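Local coordinates for protein 3-carboxy-cis,cis-muconate cycloisomerase (Acinetobacter calcoaceticus, PDB 1Q5N) that is a tetrameric, mostly helical enzyme of the fumarase/aspartase superfamily, in which long helices from the subunits pack together into a shared central bundle, at residues Leu244-Thr248 / Ile334-Thr338; Ile187-Val193 / Arg236-Ile240; Leu26-Glu32 / Ala117-Gln121. One frame throughout, in Å; residues are numbered along the deposited sequence.

Interaction 1. Residues Leu244-Thr248 / Ile334-Thr338; sequences LGIIT and IFQLT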
loop_
_atom_site.group_PDB
_atom_site.type_symbol
_atom_site.label_atom_id
_atom_site.label_comp_id
_atom_site.label_asym_id
_atom_site.label_seq_id
_atom_site.Cartn_x
_atom_site.Cartn_y
_atom_site.Cartn_z
ATOM N N LEU A 244 10.273 5.865 -11.248
ATOM C CA LEU A 244 10.536 4.459 -11.498
ATOM C C LEU A 244 9.181 3.742 -11.421
ATOM O O LEU A 244 8.915 2.850 -12.206
ATOM C CB LEU A 244 11.514 3.890 -10.459
ATOM C CG LEU A 244 12.890 4.591 -10.552
ATOM C CD1 LEU A 244 13.752 4.083 -9.365
ATOM C CD2 LEU A 244 13.575 4.365 -11.954
ATOM N N GLY A 245 8.333 4.152 -10.479
ATOM C CA GLY A 245 7.025 3.554 -10.347
ATOM C C GLY A 245 6.186 3.712 -11.625
ATOM O O GLY A 245 5.503 2.767 -12.025
ATOM N N ILE A 246 6.233 4.878 -12.274
ATOM C CA ILE A 246 5.471 5.085 -13.485
ATOM C C ILE A 246 6.018 4.219 -14.620
ATOM O O ILE A 246 5.259 3.638 -15.399
ATOM C CB ILE A 246 5.496 6.558 -13.906
ATOM C CG1 ILE A 246 4.630 7.387 -12.943
ATOM C CG2 ILE A 246 5.011 6.711 -15.347
ATOM C CD1 ILE A 246 4.901 8.883 -13.106
ATOM N N ILE A 247 7.341 4.089 -14.688
ATOM C CA ILE A 247 7.928 3.276 -15.737
ATOM C C ILE A 247 7.494 1.828 -15.545
ATOM O O ILE A 247 7.163 1.142 -16.515
ATOM C CB ILE A 247 9.501 3.364 -15.726
ATOM C CG1 ILE A 247 9.913 4.783 -16.150
ATOM C CG2 ILE A 247 10.116 2.228 -16.597
ATOM C CD1 ILE A 247 11.378 5.149 -15.786
ATOM N N THR A 248 7.494 1.355 -14.305
ATOM C CA THR A 248 7.102 -0.029 -14.097
ATOM C C THR A 248 5.637 -0.192 -14.457
ATOM O O THR A 248 5.272 -1.211 -15.048
ATOM C CB THR A 248 7.340 -0.473 -12.659
ATOM O OG1 THR A 248 8.745 -0.518 -12.451
ATOM C CG2 THR A 248 6.739 -1.877 -12.387
ATOM N N ILE A 334 12.929 -0.948 -5.537
ATOM C CA ILE A 334 12.187 -0.297 -6.628
ATOM C C ILE A 334 13.073 -0.197 -7.881
ATOM O O ILE A 334 12.643 -0.560 -8.971
ATOM C CB ILE A 334 11.685 1.102 -6.185
ATOM C CG1 ILE A 334 10.786 0.899 -4.980
ATOM C CG2 ILE A 334 10.977 1.849 -7.353
ATOM C CD1 ILE A 334 10.073 2.092 -4.487
ATOM N N PHE A 335 14.310 0.286 -7.734
ATOM C CA PHE A 335 15.242 0.336 -8.863
ATOM C C PHE A 335 15.485 -1.052 -9.496
ATOM O O PHE A 335 15.469 -1.233 -10.715
ATOM C CB PHE A 335 16.604 0.857 -8.401
ATOM C CG PHE A 335 16.815 2.315 -8.667
ATOM C CD1 PHE A 335 17.043 2.762 -9.977
ATOM C CD2 PHE A 335 16.855 3.234 -7.590
ATOM C CE1 PHE A 335 17.319 4.104 -10.244
ATOM C CE2 PHE A 335 17.125 4.576 -7.816
ATOM C CZ PHE A 335 17.372 5.028 -9.148
ATOM N N GLN A 336 15.759 -2.030 -8.654
ATOM C CA GLN A 336 16.020 -3.371 -9.141
ATOM C C GLN A 336 14.858 -4.023 -9.888
ATOM O O GLN A 336 15.096 -4.706 -10.894
ATOM C CB GLN A 336 16.458 -4.265 -7.990
ATOM C CG GLN A 336 17.926 -4.134 -7.698
ATOM C CD GLN A 336 18.292 -4.891 -6.437
ATOM O OE1 GLN A 336 18.066 -4.402 -5.338
ATOM N NE2 GLN A 336 18.815 -6.092 -6.588
ATOM N N LEU A 337 13.615 -3.816 -9.425
ATOM C CA LEU A 337 12.436 -4.378 -10.092
ATOM C C LEU A 337 12.155 -3.642 -11.398
ATOM O O LEU A 337 11.731 -4.271 -12.394
ATOM C CB LEU A 337 11.186 -4.325 -9.185
ATOM C CG LEU A 337 11.246 -5.310 -8.011
ATOM C CD1 LEU A 337 10.290 -4.953 -6.923
ATOM C CD2 LEU A 337 10.951 -6.695 -8.530
ATOM N N THR A 338 12.383 -2.324 -11.405
ATOM C CA THR A 338 12.132 -1.527 -12.596
ATOM C C THR A 338 13.131 -1.884 -13.721
ATOM O O THR A 338 12.738 -2.075 -14.891
ATOM C CB THR A 338 12.245 -0.010 -12.286
ATOM O OG1 THR A 338 11.292 0.350 -11.292
ATOM C CG2 THR A 338 12.008 0.833 -13.563
#
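Helices L244-T248 and I334-T338 run roughly the same way, their N-to-C directions 27° apart and their axes 9.6 Å apart at closest approach. The backbones come nearest at the two threonines, where the CA atoms of T248 and T338 are 5.5 Å apart. Small β-branched residues suit this place because they fill a narrow gap without forcing the helices apart. A hydroxyl in such an apolar setting can be satisfied by its own helix: T338 OG1 donates to I334 O at 2.8 Å, while T248 OG1 makes a weak, 3.4 Å bond to L244 O. The hydroxyl oxygens T248 OG1 and T338 OG1 lie 2.9 Å from each other. One turn earlier, L244 points toward the other helix, and its branched end places a methyl over the F335 ring: L244 CD1 sits 3.4 Å from the ring centroid and 4° off the normal, a CH-pi contact, and L244 CB meets I334 CG2 at 3.8 Å. F335 leaves its helix pointing away, yet its large ring swings back to receive the leucine. I247 CG2 closes on T338 CG2 at 3.8 Å. This near-parallel pair belongs to the long-helix bundle of the fumarase/aspartase-type subunit, about 4 Å from the chain centre to the contact centre. Around it, helix 110-146 touches L244 and F335, helix 166-191 supports I247, and helix 290-311 packs against I334.

Interaction 2. Residues Ile187-Val193 / Arg236-Ile240; sequences IKARVLV and RIVEI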
loop_
_atom_site.group_PDB
_atom_site.type_symbol
_atom_site.label_atom_id
_atom_site.label_comp_id
_atom_site.label_asym_id
_atom_site.label_seq_id
_atom_site.Cartn_x
_atom_site.Cartn_y
_atom_site.Cartn_z
ATOM N N ILE A 187 14.084 15.654 -13.649
ATOM C CA ILE A 187 14.341 15.608 -12.204
ATOM C C ILE A 187 15.827 15.601 -11.842
ATOM O O ILE A 187 16.203 15.841 -10.691
ATOM C CB ILE A 187 13.716 14.319 -11.535
ATOM C CG1 ILE A 187 14.469 13.064 -12.001
ATOM C CG2 ILE A 187 12.261 14.209 -11.868
ATOM C CD1 ILE A 187 14.085 11.844 -11.184
ATOM N N LYS A 188 16.671 15.271 -12.799
ATOM C CA LYS A 188 18.105 15.194 -12.482
ATOM C C LYS A 188 18.718 16.352 -11.689
ATOM O O LYS A 188 19.373 16.128 -10.673
ATOM C CB LYS A 188 18.911 14.981 -13.755
ATOM C CG LYS A 188 18.931 13.554 -14.252
ATOM C CD LYS A 188 19.383 13.564 -15.693
ATOM C CE LYS A 188 19.821 12.217 -16.165
ATOM N NZ LYS A 188 19.992 12.284 -17.659
ATOM N N ALA A 189 18.498 17.590 -12.131
ATOM C CA ALA A 189 19.071 18.757 -11.450
ATOM C C ALA A 189 18.629 18.928 -9.998
ATOM O O ALA A 189 19.419 19.322 -9.141
ATOM C CB ALA A 189 18.736 20.041 -12.229
ATOM N N ARG A 190 17.362 18.636 -9.744
ATOM C CA ARG A 190 16.765 18.788 -8.434
ATOM C C ARG A 190 17.075 17.654 -7.452
ATOM O O ARG A 190 17.167 17.836 -6.225
ATOM C CB ARG A 190 15.243 18.891 -8.607
ATOM C CG ARG A 190 14.470 18.857 -7.308
ATOM C CD ARG A 190 13.025 19.311 -7.453
ATOM N NE ARG A 190 12.319 18.448 -8.399
ATOM C CZ ARG A 190 11.895 18.852 -9.591
ATOM N NH1 ARG A 190 12.093 20.116 -9.977
ATOM N NH2 ARG A 190 11.324 17.991 -10.405
ATOM N N VAL A 191 17.314 16.491 -8.010
ATOM C CA VAL A 191 17.477 15.309 -7.219
ATOM C C VAL A 191 18.913 14.779 -6.946
ATOM O O VAL A 191 19.212 14.231 -5.864
ATOM C CB VAL A 191 16.561 14.280 -7.946
ATOM C CG1 VAL A 191 17.228 13.001 -8.122
ATOM C CG2 VAL A 191 15.224 14.228 -7.289
ATOM N N LEU A 192 19.799 14.936 -7.919
ATOM C CA LEU A 192 21.162 14.431 -7.787
ATOM C C LEU A 192 22.018 15.505 -7.145
ATOM O O LEU A 192 22.751 16.219 -7.826
ATOM C CB LEU A 192 21.697 14.057 -9.170
ATOM C CG LEU A 192 20.855 12.977 -9.865
ATOM C CD1 LEU A 192 21.467 12.640 -11.221
ATOM C CD2 LEU A 192 20.777 11.727 -8.967
ATOM N N VAL A 193 21.887 15.631 -5.826
ATOM C CA VAL A 193 22.606 16.632 -5.065
ATOM C C VAL A 193 23.323 15.940 -3.930
ATOM O O VAL A 193 22.924 14.861 -3.524
ATOM C CB VAL A 193 21.640 17.677 -4.495
ATOM C CG1 VAL A 193 20.996 18.431 -5.616
ATOM C CG2 VAL A 193 20.553 16.977 -3.642
ATOM N N ARG A 236 13.234 14.463 -2.462
ATOM C CA ARG A 236 14.084 14.034 -3.576
ATOM C C ARG A 236 14.157 12.492 -3.778
ATOM O O ARG A 236 14.234 12.001 -4.930
ATOM C CB ARG A 236 15.504 14.596 -3.424
ATOM C CG ARG A 236 15.612 16.068 -3.731
ATOM C CD ARG A 236 16.968 16.617 -3.211
ATOM N NE ARG A 236 17.099 18.070 -3.386
ATOM C CZ ARG A 236 16.942 18.977 -2.422
ATOM N NH1 ARG A 236 16.647 18.607 -1.177
ATOM N NH2 ARG A 236 17.084 20.260 -2.714
ATOM N N ILE A 237 14.127 11.750 -2.668
ATOM C CA ILE A 237 14.174 10.300 -2.704
ATOM C C ILE A 237 12.844 9.761 -3.286
ATOM O O ILE A 237 12.833 8.886 -4.189
ATOM C CB ILE A 237 14.357 9.715 -1.269
ATOM C CG1 ILE A 237 15.707 10.171 -0.668
ATOM C CG2 ILE A 237 14.272 8.188 -1.290
ATOM C CD1 ILE A 237 16.924 9.808 -1.490
ATOM N N VAL A 238 11.738 10.292 -2.768
ATOM C CA VAL A 238 10.428 9.866 -3.177
ATOM C C VAL A 238 10.239 10.157 -4.641
ATOM O O VAL A 238 9.692 9.327 -5.390
ATOM C CB VAL A 238 9.351 10.592 -2.347
ATOM C CG1 VAL A 238 7.943 10.139 -2.756
ATOM C CG2 VAL A 238 9.583 10.283 -0.881
ATOM N N GLU A 239 10.732 11.326 -5.063
ATOM C CA GLU A 239 10.556 11.747 -6.439
ATOM C C GLU A 239 11.196 10.769 -7.408
ATOM O O GLU A 239 10.588 10.418 -8.439
ATOM C CB GLU A 239 11.079 13.168 -6.630
ATOM C CG GLU A 239 10.917 13.702 -8.053
ATOM C CD GLU A 239 11.142 15.201 -8.177
ATOM O OE1 GLU A 239 11.963 15.785 -7.450
ATOM O OE2 GLU A 239 10.493 15.804 -9.019
ATOM N N ILE A 240 12.402 10.306 -7.066
ATOM C CA ILE A 240 13.084 9.330 -7.911
ATOM C C ILE A 240 12.236 8.026 -7.949
ATOM O O ILE A 240 12.007 7.467 -9.028
ATOM C CB ILE A 240 14.496 9.028 -7.367
ATOM C CG1 ILE A 240 15.408 10.241 -7.585
ATOM C CG2 ILE A 240 15.144 7.826 -8.119
ATOM C CD1 ILE A 240 16.731 10.108 -6.771
HETATM O O HOH W 1 17.872 20.823 -5.500
#
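R190 lays the edge of its guanidinium against the carboxylate of E239 in a two-pronged salt bridge, with R190 NE to E239 OE1 at 2.8 Å and R190 NH2 to E239 OE2 at 2.7 Å. Arginine suits the place because two parallel N-H groups match two carboxylate oxygens, and its long chain lets a residue whose CA-to-CB bond points sideways reach the other helix. E239 has a second partner, R183 of the second subunit. R236, at the start of helix 235-261, bonds in turn to the end of helix 166-191: R236 NE donates to R190 O at 2.8 Å, and a water accepts a hydrogen bond from R236 NH2 at 2.9 Å and donates one to the same carbonyl, R190 O, at 3.2 Å. The R236 guanidinium also makes a cation-pi contact with W230. Beneath these charges, aliphatic side chains fill the gap: V191 CG1 presses on I240 CD1 at 3.2 Å, and I187 CD1 lies 4.2 Å from I240 CG1. L192 then leaves the helix through an inverse gamma turn, which brings V193 CG2 to 3.6 Å from R236 CD. The short axes pass 10.2 Å apart with directions 153° apart. Such near-antiparallel pairing of long helices is characteristic of the central bundle of the fumarase/aspartase superfamily, here at a subunit interface.

Interaction 3. Residues Leu26-Glu32 / Ala117-Gln121; sequences LVSYMVE and ACILQ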
loop_
_atom_site.group_PDB
_atom_site.type_symbol
_atom_site.label_atom_id
_atom_site.label_comp_id
_atom_site.label_asym_id
_atom_site.label_seq_id
_atom_site.Cartn_x
_atom_site.Cartn_y
_atom_site.Cartn_z
ATOM N N LEU A 26 27.945 -0.565 -2.148
ATOM C CA LEU A 26 27.515 0.471 -1.216
ATOM C C LEU A 26 28.728 1.002 -0.437
ATOM O O LEU A 26 28.956 2.216 -0.368
ATOM C CB LEU A 26 26.432 -0.044 -0.238
ATOM C CG LEU A 26 26.060 1.003 0.844
ATOM C CD1 LEU A 26 25.396 2.234 0.208
ATOM C CD2 LEU A 26 25.174 0.370 1.888
ATOM N N VAL A 27 29.518 0.081 0.123
ATOM C CA VAL A 27 30.730 0.466 0.866
ATOM C C VAL A 27 31.731 1.186 -0.066
ATOM O O VAL A 27 32.431 2.101 0.358
ATOM C CB VAL A 27 31.401 -0.750 1.539
ATOM C CG1 VAL A 27 32.716 -0.289 2.204
ATOM C CG2 VAL A 27 30.441 -1.374 2.599
ATOM N N SER A 28 31.763 0.804 -1.340
ATOM C CA SER A 28 32.627 1.457 -2.307
ATOM C C SER A 28 32.257 2.910 -2.442
ATOM O O SER A 28 33.116 3.789 -2.447
ATOM C CB SER A 28 32.459 0.835 -3.682
ATOM O OG SER A 28 33.668 0.242 -4.045
ATOM N N TYR A 29 30.957 3.163 -2.566
ATOM C CA TYR A 29 30.466 4.529 -2.727
ATOM C C TYR A 29 30.696 5.330 -1.447
ATOM O O TYR A 29 30.932 6.544 -1.503
ATOM C CB TYR A 29 28.970 4.536 -3.091
ATOM C CG TYR A 29 28.665 4.084 -4.499
ATOM C CD1 TYR A 29 28.982 4.900 -5.589
ATOM C CD2 TYR A 29 27.966 2.892 -4.747
ATOM C CE1 TYR A 29 28.609 4.565 -6.885
ATOM C CE2 TYR A 29 27.585 2.533 -6.072
ATOM C CZ TYR A 29 27.915 3.388 -7.131
ATOM O OH TYR A 29 27.580 3.092 -8.439
ATOM N N MET A 30 30.640 4.665 -0.297
ATOM C CA MET A 30 30.881 5.386 0.963
ATOM C C MET A 30 32.349 5.824 1.013
ATOM O O MET A 30 32.666 6.955 1.468
ATOM C CB MET A 30 30.545 4.512 2.182
ATOM C CG MET A 30 29.015 4.314 2.342
ATOM S SD MET A 30 28.603 3.091 3.618
ATOM C CE MET A 30 28.741 4.142 4.975
ATOM N N VAL A 31 33.226 4.934 0.549
ATOM C CA VAL A 31 34.646 5.243 0.497
ATOM C C VAL A 31 34.799 6.462 -0.427
ATOM O O VAL A 31 35.451 7.456 -0.074
ATOM C CB VAL A 31 35.455 4.058 -0.061
ATOM C CG1 VAL A 31 36.893 4.524 -0.459
ATOM C CG2 VAL A 31 35.513 2.923 0.991
ATOM N N GLU A 32 34.150 6.413 -1.578
ATOM C CA GLU A 32 34.245 7.509 -2.512
ATOM C C GLU A 32 33.812 8.839 -1.877
ATOM O O GLU A 32 34.437 9.896 -2.107
ATOM C CB GLU A 32 33.387 7.190 -3.720
ATOM C CG GLU A 32 33.485 8.176 -4.879
ATOM C CD GLU A 32 32.699 7.669 -6.115
ATOM O OE1 GLU A 32 32.551 6.420 -6.278
ATOM O OE2 GLU A 32 32.243 8.513 -6.928
ATOM N N ALA A 117 26.149 8.409 -0.549
ATOM C CA ALA A 117 26.385 7.147 -1.268
ATOM C C ALA A 117 25.052 6.732 -1.961
ATOM O O ALA A 117 25.055 6.204 -3.088
ATOM C CB ALA A 117 26.867 6.046 -0.315
ATOM N N CYS A 118 23.922 6.970 -1.296
ATOM C CA CYS A 118 22.643 6.648 -1.912
ATOM C C CYS A 118 22.465 7.433 -3.233
ATOM O O CYS A 118 22.095 6.843 -4.256
ATOM C CB CYS A 118 21.484 6.970 -0.960
ATOM S SG CYS A 118 19.839 6.629 -1.669
ATOM N N ILE A 119 22.706 8.750 -3.215
ATOM C CA ILE A 119 22.597 9.543 -4.439
ATOM C C ILE A 119 23.623 9.112 -5.527
ATOM O O ILE A 119 23.323 9.160 -6.742
ATOM C CB ILE A 119 22.756 11.027 -4.137
ATOM C CG1 ILE A 119 21.535 11.498 -3.320
ATOM C CG2 ILE A 119 22.912 11.813 -5.433
ATOM C CD1 ILE A 119 20.196 11.234 -4.000
ATOM N N LEU A 120 24.811 8.678 -5.099
ATOM C CA LEU A 120 25.785 8.215 -6.083
ATOM C C LEU A 120 25.239 6.938 -6.722
ATOM O O LEU A 120 25.346 6.765 -7.942
ATOM C CB LEU A 120 27.163 7.949 -5.454
ATOM C CG LEU A 120 27.915 9.220 -4.978
ATOM C CD1 LEU A 120 29.230 8.842 -4.328
ATOM C CD2 LEU A 120 28.150 10.150 -6.159
ATOM N N GLN A 121 24.652 6.050 -5.910
ATOM C CA GLN A 121 24.068 4.840 -6.446
ATOM C C GLN A 121 22.918 5.200 -7.415
ATOM O O GLN A 121 22.838 4.653 -8.508
ATOM C CB GLN A 121 23.533 3.952 -5.318
ATOM C CG GLN A 121 24.598 3.214 -4.507
ATOM C CD GLN A 121 23.974 2.470 -3.326
ATOM O OE1 GLN A 121 23.241 3.071 -2.546
ATOM N NE2 GLN A 121 24.254 1.163 -3.191
#
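This is a steep, largely apolar helix crossing, where helix 23-43 of the N-terminal region lies over the early part of the long helix 110-146. The axes of L26-E32 and A117-Q121 pass 9.0 Å apart at 115°. A117 makes the close approach possible: its methyl is small enough for the CA atoms of Y29 and A117 to come within 5.1 Å, and A117 CB receives Y29 CB and M30 CG, each at 3.8 Å. In the fumarase/aspartase fold, helix 110-146 belongs to the central bundle, so the crossing packs helix 23-43 against that bundle. Y29 turns a ring face to the L120-Q121 backbone, with Y29 CD1 3.6 Å from L120 CB and Y29 CD2 3.4 Å from Q121 CG. Its flat ring suits the shallow helix surface, while its hydroxyl bonds to D124 further along. The Q121 amide likewise finds a partner in I20 O. L26 CD1 lies 4.1 Å from A117 CB, and L26 also packs on Y8 of the third subunit.

Interactions 1 and 2 share helix 235-261, using successive parts of it, and their centres lie 15 Å apart. They meet directly where F335 CZ packs on I240 CG2 at 3.7 Å, so the ring that receives L244 also borders the apolar side of the salt-bridged pair. Interaction 3 joins interaction 2 through I119: I119 CG2 is 3.6 Å from V193 O, and the two centres are 16 Å apart. Between interactions 1 and 3 the centres are 21 Å apart and the nearest atoms about 6 Å, without touching. Helix 110-146 bridges this gap, since it carries A117-Q121 and then, through C122 and A125, packs on F335.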